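Local coordinates for DNA repair protein RecN (Deinococcus radiodurans, PDB 4ABY) that probably takes part in recombinational repair of damaged DNA, as an SMC-like ATPase whose head domain binds and hydrolyses ATP, at residues Leu40-Ile45 / Glu55-Gly60. Sequence-based numbering, arbitrary orientation.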
loop_
_atom_site.group_PDB
_atom_site.type_symbol
_atom_site.label_atom_id
_atom_site.label_comp_id
_atom_site.label_asym_id
_atom_site.label_seq_id
_atom_site.Cartn_x
_atom_site.Cartn_y
_atom_site.Cartn_z
ATOM N N LEU A 40 -5.920 9.703 -8.724
ATOM C CA LEU A 40 -6.604 8.979 -9.784
ATOM C C LEU A 40 -7.988 9.596 -9.968
ATOM O O LEU A 40 -8.869 9.426 -9.126
ATOM C CB LEU A 40 -6.722 7.500 -9.419
ATOM C CG LEU A 40 -7.517 6.600 -10.365
ATOM C CD1 LEU A 40 -6.862 6.527 -11.728
ATOM C CD2 LEU A 40 -7.664 5.214 -9.771
ATOM N N SER A 41 -8.167 10.323 -11.067
ATOM C CA SER A 41 -9.386 11.089 -11.309
ATOM C C SER A 41 -10.515 10.234 -11.872
ATOM O O SER A 41 -11.684 10.432 -11.543
ATOM C CB SER A 41 -9.106 12.244 -12.276
ATOM O OG SER A 41 -8.060 13.077 -11.806
ATOM N N ARG A 42 -10.155 9.290 -12.732
ATOM C CA ARG A 42 -11.140 8.496 -13.451
ATOM C C ARG A 42 -10.632 7.075 -13.655
ATOM O O ARG A 42 -9.424 6.835 -13.718
ATOM C CB ARG A 42 -11.446 9.152 -14.800
ATOM C CG ARG A 42 -12.603 8.545 -15.568
ATOM C CD ARG A 42 -12.951 9.405 -16.780
ATOM N NE ARG A 42 -13.787 8.691 -17.740
ATOM C CZ ARG A 42 -15.117 8.686 -17.717
ATOM N NH1 ARG A 42 -15.773 9.363 -16.779
ATOM N NH2 ARG A 42 -15.794 8.001 -18.632
ATOM N N LEU A 43 -11.562 6.134 -13.751
ATOM C CA LEU A 43 -11.218 4.727 -13.890
ATOM C C LEU A 43 -12.202 4.075 -14.839
ATOM O O LEU A 43 -13.412 4.133 -14.625
ATOM C CB LEU A 43 -11.274 4.039 -12.526
ATOM C CG LEU A 43 -10.922 2.555 -12.443
ATOM C CD1 LEU A 43 -9.506 2.302 -12.941
ATOM C CD2 LEU A 43 -11.084 2.063 -11.018
ATOM N N GLU A 44 -11.688 3.464 -15.899
ATOM C CA GLU A 44 -12.549 2.817 -16.877
ATOM C C GLU A 44 -12.265 1.328 -16.936
ATOM O O GLU A 44 -11.149 0.910 -17.231
ATOM C CB GLU A 44 -12.358 3.435 -18.260
ATOM C CG GLU A 44 -12.719 4.903 -18.340
ATOM C CD GLU A 44 -12.533 5.457 -19.735
ATOM O OE1 GLU A 44 -12.215 4.662 -20.647
ATOM O OE2 GLU A 44 -12.703 6.681 -19.918
ATOM N N ILE A 45 -13.283 0.527 -16.658
ATOM C CA ILE A 45 -13.129 -0.917 -16.675
ATOM C C ILE A 45 -14.097 -1.524 -17.673
ATOM O O ILE A 45 -15.278 -1.207 -17.665
ATOM C CB ILE A 45 -13.382 -1.526 -15.282
ATOM C CG1 ILE A 45 -12.411 -0.944 -14.254
ATOM C CG2 ILE A 45 -13.248 -3.034 -15.328
ATOM C CD1 ILE A 45 -12.728 -1.341 -12.830
ATOM N N GLU A 55 -17.531 3.299 -15.983
ATOM C CA GLU A 55 -16.783 4.544 -16.031
ATOM C C GLU A 55 -16.989 5.277 -14.723
ATOM O O GLU A 55 -18.086 5.734 -14.423
ATOM C CB GLU A 55 -17.226 5.394 -17.221
ATOM C CG GLU A 55 -16.797 4.795 -18.550
ATOM C CD GLU A 55 -17.466 5.445 -19.738
ATOM O OE1 GLU A 55 -18.593 5.962 -19.569
ATOM O OE2 GLU A 55 -16.864 5.421 -20.836
ATOM N N LEU A 56 -15.931 5.369 -13.933
ATOM C CA LEU A 56 -16.061 5.900 -12.589
ATOM C C LEU A 56 -15.247 7.161 -12.387
ATOM O O LEU A 56 -14.018 7.138 -12.414
ATOM C CB LEU A 56 -15.662 4.850 -11.550
ATOM C CG LEU A 56 -15.704 5.315 -10.093
ATOM C CD1 LEU A 56 -17.138 5.555 -9.650
ATOM C CD2 LEU A 56 -15.021 4.308 -9.181
ATOM N N GLU A 57 -15.949 8.269 -12.195
ATOM C CA GLU A 57 -15.308 9.506 -11.797
ATOM C C GLU A 57 -15.164 9.467 -10.287
ATOM O O GLU A 57 -16.093 9.806 -9.553
ATOM C CB GLU A 57 -16.163 10.707 -12.202
ATOM C CG GLU A 57 -15.378 11.982 -12.424
ATOM C CD GLU A 57 -15.122 12.244 -13.892
ATOM O OE1 GLU A 57 -16.110 12.354 -14.650
ATOM O OE2 GLU A 57 -13.937 12.340 -14.284
ATOM N N LEU A 58 -14.007 9.026 -9.816
ATOM C CA LEU A 58 -13.754 9.019 -8.385
ATOM C C LEU A 58 -12.587 9.931 -8.080
ATOM O O LEU A 58 -11.572 9.897 -8.773
ATOM C CB LEU A 58 -13.471 7.602 -7.879
ATOM C CG LEU A 58 -12.030 7.082 -7.855
ATOM C CD1 LEU A 58 -11.981 5.795 -7.069
ATOM C CD2 LEU A 58 -11.482 6.870 -9.248
ATOM N N GLY A 59 -12.732 10.757 -7.052
ATOM C CA GLY A 59 -11.639 11.618 -6.645
ATOM C C GLY A 59 -11.781 12.041 -5.205
ATOM O O GLY A 59 -12.835 11.839 -4.611
ATOM N N GLY A 60 -10.724 12.614 -4.640
ATOM C CA GLY A 60 -10.829 13.229 -3.332
ATOM C C GLY A 60 -9.820 12.748 -2.314
ATOM O O GLY A 60 -8.620 12.696 -2.581
#
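Arg-42 reaching across to Glu-55 and Glu-57 illustrates how one long side chain can tie together the carboxylates on a face of a β-hairpin. Its CB and CG lie against Leu-56 O, Arg-42 CG at 3.7 Å, and CD comes to 4.0 Å from Glu-57 OE2. CG lies anti to the backbone N (chi1 -171°) and the chain runs extended to NE; beyond it the guanidinium meets three acids. Arg-42 NE donates to the anti lone pair of Glu-44 OE2 at 3.2 Å, nearly in the guanidinium plane. Arg-42 NH1 faces Glu-57 OE1 in a long salt bridge of 3.7 Å. Arg-42 NH2 forms a salt bridge with Glu-55 but lies nearest the carboxylate carbon, CD, at 3.2 Å, the guanidinium and Glu-55 carboxylate planes turned 56° apart. An alanine in place of Arg-42 would probably leave the like-charged carboxylates of Glu-44 and Glu-55, 4.4 Å apart at their OE2 atoms, without the positive charge that pairs with both. Beneath this network, Leu-43 and Leu-56 form an antiparallel hydrogen-bonded pair, joined N to O in both directions. Further along, Leu-58 CD2 packs against Leu-40 CG. The hairpin makes one margin of the head domain's antiparallel sheet: strand 99-105 continues it beyond strand 42-48, where Ser-41 and Arg-42 form a classic bulge opposite Phe-105. Leu-40 and Leu-43 rest on helix 69-83, whose first turns carry part of the predicted ATP-binding site, and Leu-58 reaches strands 348-352 and 364-373.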